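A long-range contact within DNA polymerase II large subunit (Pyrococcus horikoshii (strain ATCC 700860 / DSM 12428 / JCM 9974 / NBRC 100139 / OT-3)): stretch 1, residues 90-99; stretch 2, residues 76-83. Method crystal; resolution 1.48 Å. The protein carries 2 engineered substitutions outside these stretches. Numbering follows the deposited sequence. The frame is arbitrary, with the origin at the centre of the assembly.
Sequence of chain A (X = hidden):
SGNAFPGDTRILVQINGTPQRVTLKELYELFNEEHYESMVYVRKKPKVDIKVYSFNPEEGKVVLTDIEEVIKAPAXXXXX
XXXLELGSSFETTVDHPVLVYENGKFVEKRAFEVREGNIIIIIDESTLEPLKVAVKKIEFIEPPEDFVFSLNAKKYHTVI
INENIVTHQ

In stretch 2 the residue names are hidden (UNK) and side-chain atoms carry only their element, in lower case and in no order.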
ATOM      1  N   PHE A  90       0.294  -3.722   8.862  1.00 17.21           N
ATOM      2  CA  PHE A  90       0.910  -2.808   7.911  1.00 16.84           C
ATOM      3  C   PHE A  90       1.169  -1.469   8.575  1.00 16.19           C
ATOM      4  O   PHE A  90       0.594  -1.158   9.618  1.00 17.42           O
ATOM      5  CB  PHE A  90       0.093  -2.609   6.638  1.00 17.93           C
ATOM      6  CG  PHE A  90      -1.210  -1.861   6.791  1.00 17.36           C
ATOM      7  CD1 PHE A  90      -2.310  -2.482   7.359  1.00 19.01           C
ATOM      8  CD2 PHE A  90      -1.361  -0.582   6.263  1.00 21.60           C
ATOM      9  CE1 PHE A  90      -3.520  -1.862   7.439  1.00 19.76           C
ATOM     10  CE2 PHE A  90      -2.601   0.060   6.326  1.00 24.44           C
ATOM     11  CZ  PHE A  90      -3.689  -0.601   6.905  1.00 23.53           C
ATOM     12  N   GLU A  91       2.018  -0.661   7.929  1.00 18.05           N
ATOM     13  CA  GLU A  91       2.434   0.627   8.466  1.00 16.98           C
ATOM     14  C   GLU A  91       2.332   1.672   7.379  1.00 17.95           C
ATOM     15  O   GLU A  91       2.648   1.389   6.221  1.00 18.14           O
ATOM     16  CB  GLU A  91       3.905   0.599   8.925  1.00 20.47           C
ATOM     17  CG  GLU A  91       4.115  -0.351  10.072  1.00 25.04           C
ATOM     18  CD  GLU A  91       5.560  -0.515  10.493  1.00 32.14           C
ATOM     19  OE1 GLU A  91       6.478   0.086   9.886  1.00 37.42           O
ATOM     20  OE2 GLU A  91       5.777  -1.247  11.469  1.00 34.14           O
ATOM     21  N   THR A  92       1.904   2.879   7.753  1.00 17.78           N
ATOM     22  CA  THR A  92       1.859   3.997   6.821  1.00 17.62           C
ATOM     23  C   THR A  92       2.257   5.278   7.529  1.00 17.88           C
ATOM     24  O   THR A  92       2.304   5.333   8.753  1.00 20.10           O
ATOM     25  CB  THR A  92       0.474   4.250   6.235  1.00 21.19           C
ATOM     26  OG1 THR A  92      -0.405   4.770   7.261  1.00 23.45           O
ATOM     27  CG2 THR A  92      -0.166   2.993   5.710  1.00 22.92           C
ATOM     28  N   THR A  93       2.550   6.316   6.759  1.00 18.79           N
ATOM     29  CA  THR A  93       2.726   7.600   7.420  1.00 19.26           C
ATOM     30  C   THR A  93       1.408   8.097   8.043  1.00 20.17           C
ATOM     31  O   THR A  93       0.307   7.630   7.722  1.00 19.69           O
ATOM     32  CB  THR A  93       3.302   8.629   6.463  1.00 22.40           C
ATOM     33  OG1 THR A  93       2.438   8.717   5.350  1.00 22.84           O
ATOM     34  CG2 THR A  93       4.688   8.284   5.981  1.00 23.65           C
ATOM     35  N   VAL A  94       1.536   9.065   8.964  1.00 22.87           N
ATOM     36  CA  VAL A  94       0.423   9.387   9.868  1.00 24.99           C
ATOM     37  C   VAL A  94      -0.818   9.844   9.118  1.00 24.85           C
ATOM     38  O   VAL A  94      -1.927   9.641   9.616  1.00 25.79           O
ATOM     39  CB  VAL A  94       0.832  10.428  10.923  1.00 31.87           C
ATOM     40  CG1 VAL A  94       1.872   9.873  11.704  1.00 38.80           C
ATOM     41  CG2 VAL A  94       1.251  11.722  10.297  1.00 32.27           C
ATOM     42  N   ASP A  95      -0.669  10.579   8.002  1.00 24.26           N
ATOM     43  CA  ASP A  95      -1.810  11.133   7.261  1.00 25.53           C
ATOM     44  C   ASP A  95      -2.159  10.326   6.021  1.00 23.99           C
ATOM     45  O   ASP A  95      -2.967  10.777   5.203  1.00 27.59           O
ATOM     46  CB  ASP A  95      -1.542  12.579   6.832  1.00 30.45           C
ATOM     47  CG  ASP A  95      -1.477  13.529   8.016  1.00 38.30           C
ATOM     48  OD1 ASP A  95      -2.148  13.259   9.027  1.00 39.49           O
ATOM     49  OD2 ASP A  95      -0.726  14.516   7.972  1.00 45.53           O
ATOM     50  N   HIS A  96      -1.555   9.166   5.860  1.00 21.42           N
ATOM     51  CA  HIS A  96      -1.757   8.377   4.667  1.00 19.58           C
ATOM     52  C   HIS A  96      -3.210   7.924   4.612  1.00 18.73           C
ATOM     53  O   HIS A  96      -3.737   7.442   5.615  1.00 21.11           O
ATOM     54  CB  HIS A  96      -0.903   7.109   4.769  1.00 20.95           C
ATOM     55  CG  HIS A  96      -0.678   6.408   3.462  1.00 20.14           C
ATOM     56  ND1 HIS A  96      -1.643   5.654   2.821  1.00 20.64           N
ATOM     57  CD2 HIS A  96       0.423   6.349   2.677  1.00 23.71           C
ATOM     58  CE1 HIS A  96      -1.140   5.159   1.701  1.00 21.00           C
ATOM     59  NE2 HIS A  96       0.110   5.570   1.590  1.00 24.10           N
ATOM     60  N   PRO A  97      -3.850   7.978   3.458  1.00 20.06           N
ATOM     61  CA  PRO A  97      -5.188   7.383   3.357  1.00 20.00           C
ATOM     62  C   PRO A  97      -5.162   5.878   3.589  1.00 18.17           C
ATOM     63  O   PRO A  97      -4.297   5.161   3.080  1.00 20.75           O
ATOM     64  CB  PRO A  97      -5.621   7.691   1.927  1.00 21.17           C
ATOM     65  CG  PRO A  97      -4.407   8.139   1.255  1.00 26.99           C
ATOM     66  CD  PRO A  97      -3.424   8.628   2.212  1.00 21.75           C
ATOM     67  N   VAL A  98      -6.160   5.402   4.322  1.00 18.29           N
ATOM     68  CA  VAL A  98      -6.352   3.993   4.631  1.00 17.93           C
ATOM     69  C   VAL A  98      -7.806   3.689   4.320  1.00 17.67           C
ATOM     70  O   VAL A  98      -8.698   4.479   4.652  1.00 21.96           O
ATOM     71  CB  VAL A  98      -6.043   3.733   6.126  1.00 19.78           C
ATOM     72  CG1 VAL A  98      -6.386   2.272   6.544  1.00 19.21           C
ATOM     73  CG2 VAL A  98      -4.547   3.966   6.403  1.00 21.27           C
ATOM     74  N   LEU A  99      -8.050   2.533   3.711  1.00 16.50           N
ATOM     75  CA  LEU A  99      -9.403   2.099   3.394  1.00 16.61           C
ATOM     76  C   LEU A  99      -9.917   1.147   4.458  1.00 15.75           C
ATOM     77  O   LEU A  99      -9.283   0.133   4.751  1.00 17.56           O
ATOM     78  CB  LEU A  99      -9.433   1.377   2.059  1.00 18.08           C
ATOM     79  CG  LEU A  99      -8.972   2.249   0.912  1.00 21.61           C
ATOM     80  CD1 LEU A  99      -9.076   1.479  -0.353  1.00 22.92           C
ATOM     81  CD2 LEU A  99      -9.776   3.532   0.791  1.00 26.64           C
ATOM     82  N   UNK A  76       9.842  12.051   7.454  1.00 35.58           N
ATOM     83  CA  UNK A  76       9.603  13.140   8.384  1.00 43.58           C
ATOM     84  C   UNK A  76       8.676  12.669   9.487  1.00 43.54           C
ATOM     85  O   UNK A  76       9.016  12.717  10.679  1.00 48.46           O
ATOM     86  o   UNK A  76       7.778  13.944   6.977  1.00 51.74           O
ATOM     87  c   UNK A  76       9.988  14.710   6.397  1.00 48.36           C
ATOM     88  c   UNK A  76       9.026  14.322   7.565  1.00 48.51           C
ATOM     89  N   UNK A  77       7.560  12.094   9.134  1.00 42.15           N
ATOM     90  CA  UNK A  77       6.581  11.954  10.185  1.00 43.24           C
ATOM     91  C   UNK A  77       6.648  10.559  10.794  1.00 36.74           C
ATOM     92  O   UNK A  77       7.414   9.682  10.385  1.00 34.22           O
ATOM     93  o   UNK A  77       4.355  12.268   7.487  1.00 52.87           O
ATOM     94  c   UNK A  77       5.194  12.456   9.738  1.00 50.55           C
ATOM     95  o   UNK A  77       4.413  10.462   8.819  1.00 51.31           O
ATOM     96  c   UNK A  77       4.628  11.678   8.579  1.00 53.20           C
ATOM     97  N   UNK A  78       5.945  10.424  11.898  1.00 32.72           N
ATOM     98  CA  UNK A  78       5.817   9.139  12.519  1.00 28.27           C
ATOM     99  C   UNK A  78       5.070   8.225  11.577  1.00 26.15           C
ATOM    100  O   UNK A  78       4.383   8.636  10.632  1.00 28.29           O
ATOM    101  c   UNK A  78       4.977   9.259  13.778  1.00 32.03           C
ATOM    102  c   UNK A  78       5.692   9.885  14.925  1.00 37.64           C
ATOM    103  c   UNK A  78       5.798   9.496  16.217  1.00 40.53           C
ATOM    104  n   UNK A  78       6.437  11.038  14.805  1.00 42.82           N
ATOM    105  n   UNK A  78       6.567  10.437  16.858  1.00 40.70           N
ATOM    106  c   UNK A  78       6.982  11.328  15.973  1.00 45.45           C
ATOM    107  N   UNK A  79       5.215   6.971  11.838  1.00 20.17           N
ATOM    108  CA  UNK A  79       4.365   6.029  11.168  1.00 20.17           C
ATOM    109  C   UNK A  79       3.306   5.566  12.147  1.00 18.67           C
ATOM    110  O   UNK A  79       3.429   5.712  13.365  1.00 20.04           O
ATOM    111  c   UNK A  79       6.355   5.068   9.770  1.00 27.77           C
ATOM    112  c   UNK A  79       7.143   3.739   9.593  1.00 32.38           C
ATOM    113  c   UNK A  79       5.183   4.837  10.710  1.00 23.02           C
ATOM    114  c   UNK A  79       5.910   5.534   8.463  1.00 30.56           C
ATOM    115  N   UNK A  80       2.258   4.991  11.585  1.00 19.79           N
ATOM    116  CA  UNK A  80       1.245   4.271  12.333  1.00 17.50           C
ATOM    117  C   UNK A  80       1.277   2.819  11.876  1.00 17.97           C
ATOM    118  O   UNK A  80       1.297   2.539  10.672  1.00 19.73           O
ATOM    119  c   UNK A  80      -1.375   7.046  12.449  1.00 28.05           C
ATOM    120  c   UNK A  80      -1.211   4.125  12.868  1.00 24.09           C
ATOM    121  c   UNK A  80      -0.141   4.911  12.131  1.00 21.60           C
ATOM    122  c   UNK A  80      -0.101   6.366  12.641  1.00 26.19           C
ATOM    123  N   UNK A  81       1.288   1.910  12.833  1.00 18.92           N
ATOM    124  CA  UNK A  81       1.229   0.487  12.567  1.00 17.92           C
ATOM    125  C   UNK A  81      -0.125  -0.042  13.005  1.00 18.80           C
ATOM    126  O   UNK A  81      -0.577   0.207  14.129  1.00 22.07           O
ATOM    127  c   UNK A  81       3.876  -4.594  13.099  1.00 44.02           C
ATOM    128  n   UNK A  81       3.429  -3.763  14.026  1.00 37.02           N
ATOM    129  c   UNK A  81       2.338  -0.234  13.325  1.00 21.71           C
ATOM    130  n   UNK A  81       3.806  -5.904  13.357  1.00 40.89           N
ATOM    131  n   UNK A  81       4.418  -4.126  11.962  1.00 49.40           N
ATOM    132  c   UNK A  81       3.487  -2.319  13.938  1.00 29.66           C
ATOM    133  c   UNK A  81       2.356  -1.748  13.125  1.00 23.57           C
ATOM    134  N   UNK A  82      -0.765  -0.760  12.108  1.00 17.96           N
ATOM    135  CA  UNK A  82      -2.025  -1.431  12.348  1.00 17.42           C
ATOM    136  C   UNK A  82      -1.769  -2.919  12.447  1.00 17.97           C
ATOM    137  O   UNK A  82      -1.209  -3.519  11.520  1.00 20.79           O
ATOM    138  c   UNK A  82      -3.215   0.288  10.970  1.00 18.87           C
ATOM    139  c   UNK A  82      -4.316   2.280  11.669  1.00 22.45           C
ATOM    140  c   UNK A  82      -4.096   0.955  11.798  1.00 21.52           C
ATOM    141  c   UNK A  82      -2.951  -1.159  11.172  1.00 18.50           C
ATOM    142  c   UNK A  82      -2.548   0.983   9.992  1.00 21.08           C
ATOM    143  c   UNK A  82      -2.808   2.337   9.786  1.00 22.49           C
ATOM    144  c   UNK A  82      -3.699   2.996  10.634  1.00 22.65           C
ATOM    145  N   UNK A  83      -2.175  -3.505  13.559  1.00 19.59           N
ATOM    146  CA  UNK A  83      -2.120  -4.936  13.767  1.00 20.32           C
ATOM    147  C   UNK A  83      -3.539  -5.416  13.647  1.00 19.16           C
ATOM    148  O   UNK A  83      -4.429  -4.899  14.339  1.00 21.14           O
ATOM    149  c   UNK A  83       0.523  -4.801  16.594  1.00 47.08           C
ATOM    150  c   UNK A  83      -0.177  -4.588  15.273  1.00 33.32           C
ATOM    151  o   UNK A  83       1.694  -4.338  16.741  1.00 54.27           O
ATOM    152  o   UNK A  83      -0.094  -5.452  17.468  1.00 53.79           O
ATOM    153  c   UNK A  83      -1.563  -5.259  15.157  1.00 24.92           C
TER
HETATM  154  O   HOH W   1       1.542  11.190   6.169  1.00 33.17           O

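Position 76 carries three side-chain atoms: one carbon bearing an oxygen and a second carbon, the beta-branched fork of a hydroxyl residue. None touches stretch 1. This is T76, an exposed lead-in to the contact.

Position 77 has two carbons, the second ending in two oxygens, a short carboxylate. Its CA-to-CB bond points toward stretch 1, where the type I turn from T93 to H96 begins, and one carboxylate oxygen lies 3.2 Å from V94 N. The residue is D77. The backbone N of V94 donates to D77 OD1, nearly straight at 168°, so the acid takes up an amide at the turn. D77 OD2 accepts a bond from a water 3.3 Å away; the same water lies 2.8 Å from T93 OG1 and accepts from D95 N at 2.9 Å, extending the carboxylate's reach to a second turn amide.

Position 78 shows one carbon, then a five-membered ring of three carbons and two nitrogens. The end of this side chain leads away, and the backbone does much of the touching, with the O of position 78 3.0 Å from V94 CG1. This is H78.

Position 79 has four carbons forked at the second, and one terminal carbon lies 3.7 Å from E91 OE1. This is L79. It opens the strand opposite T93 in a non-hydrogen-bonded pair whose side chains diverge, yet the end of the leucine comes back: CD1 is the atom near E91, and L79 CD2 lies 3.9 Å from T93 CG2.

Position 80 again has four carbons, but the fork is at the first and one arm is two carbons long. The inner carbon of that arm stands 4.1 Å from V94 CG1, so the side chain reaches the turn. It is I80. Its backbone pairs with T92 in both directions: I80 N to T92 O at 2.9 Å and T92 N to I80 O at 3.0 Å. The side chain also shares a face with T92.

Position 81 runs through three carbons and a nitrogen to a carbon carrying two more nitrogens, a guanidinium; one terminal nitrogen lies 3.2 Å from E91 OE2. Hence R81. It pairs with E91 on the other face, and R81 NH1 forms a salt bridge with E91 OE2, the carboxylate oxygen lying near the guanidinium plane.

Position 82 has one carbon and a six-carbon ring without oxygen; a ring carbon lies 3.7 Å from F90 CZ, and the two rings meet obliquely. This is F82. Its N reaches F90 O at 2.9 Å, and F90 N returns a bond to F82 O at 3.1 Å, while V98 CG2 approaches F82 CE2 at 4.1 Å.

Position 83 has three carbons, the third bearing two oxygens, and points away from stretch 1: E83. It instead forms a salt bridge with the residue two positions earlier in the same strand, E83 OE2 to R81 NE at 3.3 Å.

The rules are legible. Two antiparallel strands set the register through paired backbone bonds at F90–F82 and T92–I80. The face bearing F90, T92, I80 and F82 is buried; the face with E91 and R81 is partly exposed and carries charge. Beyond the strand pairing, D77 meets the turn with its carboxylate.

Stretch 2 (76-83) TDHLIRFE
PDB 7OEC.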